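Local coordinates for putative ABC transporter, ATP-binding protein ComA (Streptococcus mutans, PDB 3K8U) that is a putative ABC transporter ATP-binding protein, represented here by its C39-family peptidase domain, which belongs to the papain-like (CA) clan, at residues I68-D71 with M72-D76. Numbering follows the deposited sequence.
Sequences IKAD and MTLFD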
ATOM      1  N   ILE A  68       3.262  11.696   0.414  1.00 16.47           N
ATOM      2  CA  ILE A  68       2.743  12.827   1.164  1.00 17.46           C
ATOM      3  C   ILE A  68       2.357  12.436   2.580  1.00 17.55           C
ATOM      4  O   ILE A  68       2.184  11.252   2.885  1.00 14.56           O
ATOM      5  CB  ILE A  68       1.479  13.414   0.486  1.00 18.75           C
ATOM      6  CG1 ILE A  68       0.393  12.341   0.395  1.00 21.94           C
ATOM      7  CG2 ILE A  68       1.817  13.943  -0.909  1.00 21.47           C
ATOM      8  CD1 ILE A  68      -1.017  12.880   0.418  1.00 25.62           C
ATOM      9  N   LYS A  69       2.276  13.439   3.448  1.00 15.48           N
ATOM     10  CA  LYS A  69       1.854  13.233   4.826  1.00 17.08           C
ATOM     11  C   LYS A  69       0.452  13.818   4.849  1.00 17.25           C
ATOM     12  O   LYS A  69       0.261  15.008   4.587  1.00 18.41           O
ATOM     13  CB  LYS A  69       2.767  13.972   5.805  1.00 21.75           C
ATOM     14  CG  LYS A  69       4.192  13.433   5.851  1.00 25.95           C
ATOM     15  CD  LYS A  69       4.243  11.970   6.293  1.00 29.16           C
ATOM     16  CE  LYS A  69       3.735  11.787   7.719  1.00 31.72           C
ATOM     17  NZ  LYS A  69       3.866  10.374   8.181  1.00 29.70           N
ATOM     18  N   ALA A  70      -0.531  12.969   5.113  1.00 14.93           N
ATOM     19  CA  ALA A  70      -1.920  13.396   5.110  1.00 16.69           C
ATOM     20  C   ALA A  70      -2.645  13.058   6.400  1.00 16.08           C
ATOM     21  O   ALA A  70      -2.045  12.583   7.357  1.00 15.89           O
ATOM     22  CB  ALA A  70      -2.637  12.759   3.924  1.00 15.42           C
ATOM     23  N   ASP A  71      -3.938  13.362   6.428  1.00 18.58           N
ATOM     24  CA  ASP A  71      -4.781  13.067   7.578  1.00 18.95           C
ATOM     25  C   ASP A  71      -6.097  12.491   7.049  1.00 16.58           C
ATOM     26  O   ASP A  71      -6.283  12.375   5.838  1.00 15.29           O
ATOM     27  CB  ASP A  71      -5.007  14.319   8.437  1.00 24.59           C
ATOM     28  CG  ASP A  71      -5.558  15.488   7.644  1.00 28.93           C
ATOM     29  OD1 ASP A  71      -6.640  15.341   7.049  1.00 29.21           O
ATOM     30  OD2 ASP A  71      -4.905  16.552   7.610  1.00 31.16           O
ATOM     31  N   MET A  72      -7.027  12.176   7.941  1.00 15.80           N
ATOM     32  CA  MET A  72      -8.289  11.575   7.514  1.00 16.97           C
ATOM     33  C   MET A  72      -9.217  12.390   6.607  1.00 16.96           C
ATOM     34  O   MET A  72     -10.095  11.817   5.964  1.00 15.72           O
ATOM     35  CB  MET A  72      -9.048  11.009   8.715  1.00 15.65           C
ATOM     36  CG  MET A  72      -8.317   9.862   9.417  1.00 18.86           C
ATOM     37  SD  MET A  72      -8.001   8.409   8.367  1.00 17.78           S
ATOM     38  CE  MET A  72      -9.651   7.720   8.239  1.00 18.56           C
ATOM     39  N   THR A  73      -9.006  13.704   6.505  1.00 18.18           N
ATOM     40  CA  THR A  73      -9.851  14.529   5.633  1.00 17.37           C
ATOM     41  C   THR A  73      -9.597  14.153   4.178  1.00 17.39           C
ATOM     42  O   THR A  73     -10.382  14.474   3.289  1.00 15.73           O
ATOM     43  CB  THR A  73      -9.579  16.042   5.800  1.00 20.15           C
ATOM     44  OG1 THR A  73      -8.270  16.352   5.310  1.00 20.36           O
ATOM     45  CG2 THR A  73      -9.703  16.456   7.255  1.00 20.62           C
ATOM     46  N   LEU A  74      -8.484  13.460   3.944  1.00 17.89           N
ATOM     47  CA  LEU A  74      -8.118  13.005   2.612  1.00 16.97           C
ATOM     48  C   LEU A  74      -9.271  12.217   1.993  1.00 16.52           C
ATOM     49  O   LEU A  74      -9.590  12.383   0.818  1.00 16.07           O
ATOM     50  CB  LEU A  74      -6.879  12.108   2.707  1.00 17.84           C
ATOM     51  CG  LEU A  74      -6.313  11.534   1.413  1.00 18.20           C
ATOM     52  CD1 LEU A  74      -5.755  12.666   0.548  1.00 15.71           C
ATOM     53  CD2 LEU A  74      -5.229  10.512   1.739  1.00 16.75           C
ATOM     54  N   PHE A  75      -9.942  11.416   2.815  1.00 17.09           N
ATOM     55  CA  PHE A  75     -11.041  10.585   2.344  1.00 17.89           C
ATOM     56  C   PHE A  75     -12.357  11.307   2.061  1.00 20.08           C
ATOM     57  O   PHE A  75     -13.289  10.717   1.503  1.00 19.97           O
ATOM     58  CB  PHE A  75     -11.218   9.389   3.287  1.00 18.92           C
ATOM     59  CG  PHE A  75      -9.961   8.586   3.454  1.00 16.71           C
ATOM     60  CD1 PHE A  75      -9.496   7.780   2.414  1.00 18.50           C
ATOM     61  CD2 PHE A  75      -9.196   8.693   4.612  1.00 15.13           C
ATOM     62  CE1 PHE A  75      -8.286   7.101   2.523  1.00 16.79           C
ATOM     63  CE2 PHE A  75      -7.983   8.017   4.731  1.00 16.23           C
ATOM     64  CZ  PHE A  75      -7.525   7.218   3.680  1.00 17.45           C
ATOM     65  N   ASP A  76     -12.409  12.595   2.393  1.00 19.62           N
ATOM     66  CA  ASP A  76     -13.592  13.414   2.146  1.00 20.76           C
ATOM     67  C   ASP A  76     -13.444  14.217   0.854  1.00 20.77           C
ATOM     68  O   ASP A  76     -14.337  14.977   0.484  1.00 20.93           O
ATOM     69  CB  ASP A  76     -13.850  14.363   3.321  1.00 22.83           C
ATOM     70  CG  ASP A  76     -14.178  13.629   4.602  1.00 24.82           C
ATOM     71  OD1 ASP A  76     -14.759  12.529   4.529  1.00 25.94           O
ATOM     72  OD2 ASP A  76     -13.859  14.156   5.688  1.00 26.67           O
TER
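Asp71 and Thr73 meet side chain to side chain where the chain leaves edge strand 63-69 and turns into the 3-10 segment 72-76. One carboxylate oxygen of Asp71 does the work: OD1 accepts the backbone N-H of Thr73 on its anti lone pair (OD1 to N 2.9 Å, N-H...O 148°) and the hydroxyl on its syn lone pair (OD1 to OG1 2.6 Å). The bond from Thr73 N closes an Asx turn, the short side chain of Asp71 being just long enough to reach forward to the amide two residues on. The chi1 of 54° sets CG between the backbone N and the carbonyl carbon, swinging the carboxylate over toward Thr73. Thr73 suits its place because its own chi1 of 68° turns OG1 to the side of OD1, and hydroxyl and amide reach one oxygen. The backbone carbonyl of Asp71 begins the 3-10 pattern by accepting from Leu74 N at 3.1 Å; Phe75 N to Met72 O continues it.

On the apolar side, Leu74, with CG anti to its backbone N, sends its CD2 branch to CB of Ala70 at 4.1 Å; the small methyl offers an apolar surface without reaching further, and both side chains touch Trp131. Met72, bent at chi2 and chi3, packs on helix 124-130, a flexible chain well able to follow an uneven surface. The polar bonds lie at the surface, so their strength is probably moderated by water; one N-H and one O-H, using both lone pairs of a single oxygen, should nevertheless restrict the carboxylate's rotation, and the nearby amide dipoles of the turn would tend to favour its ionised form.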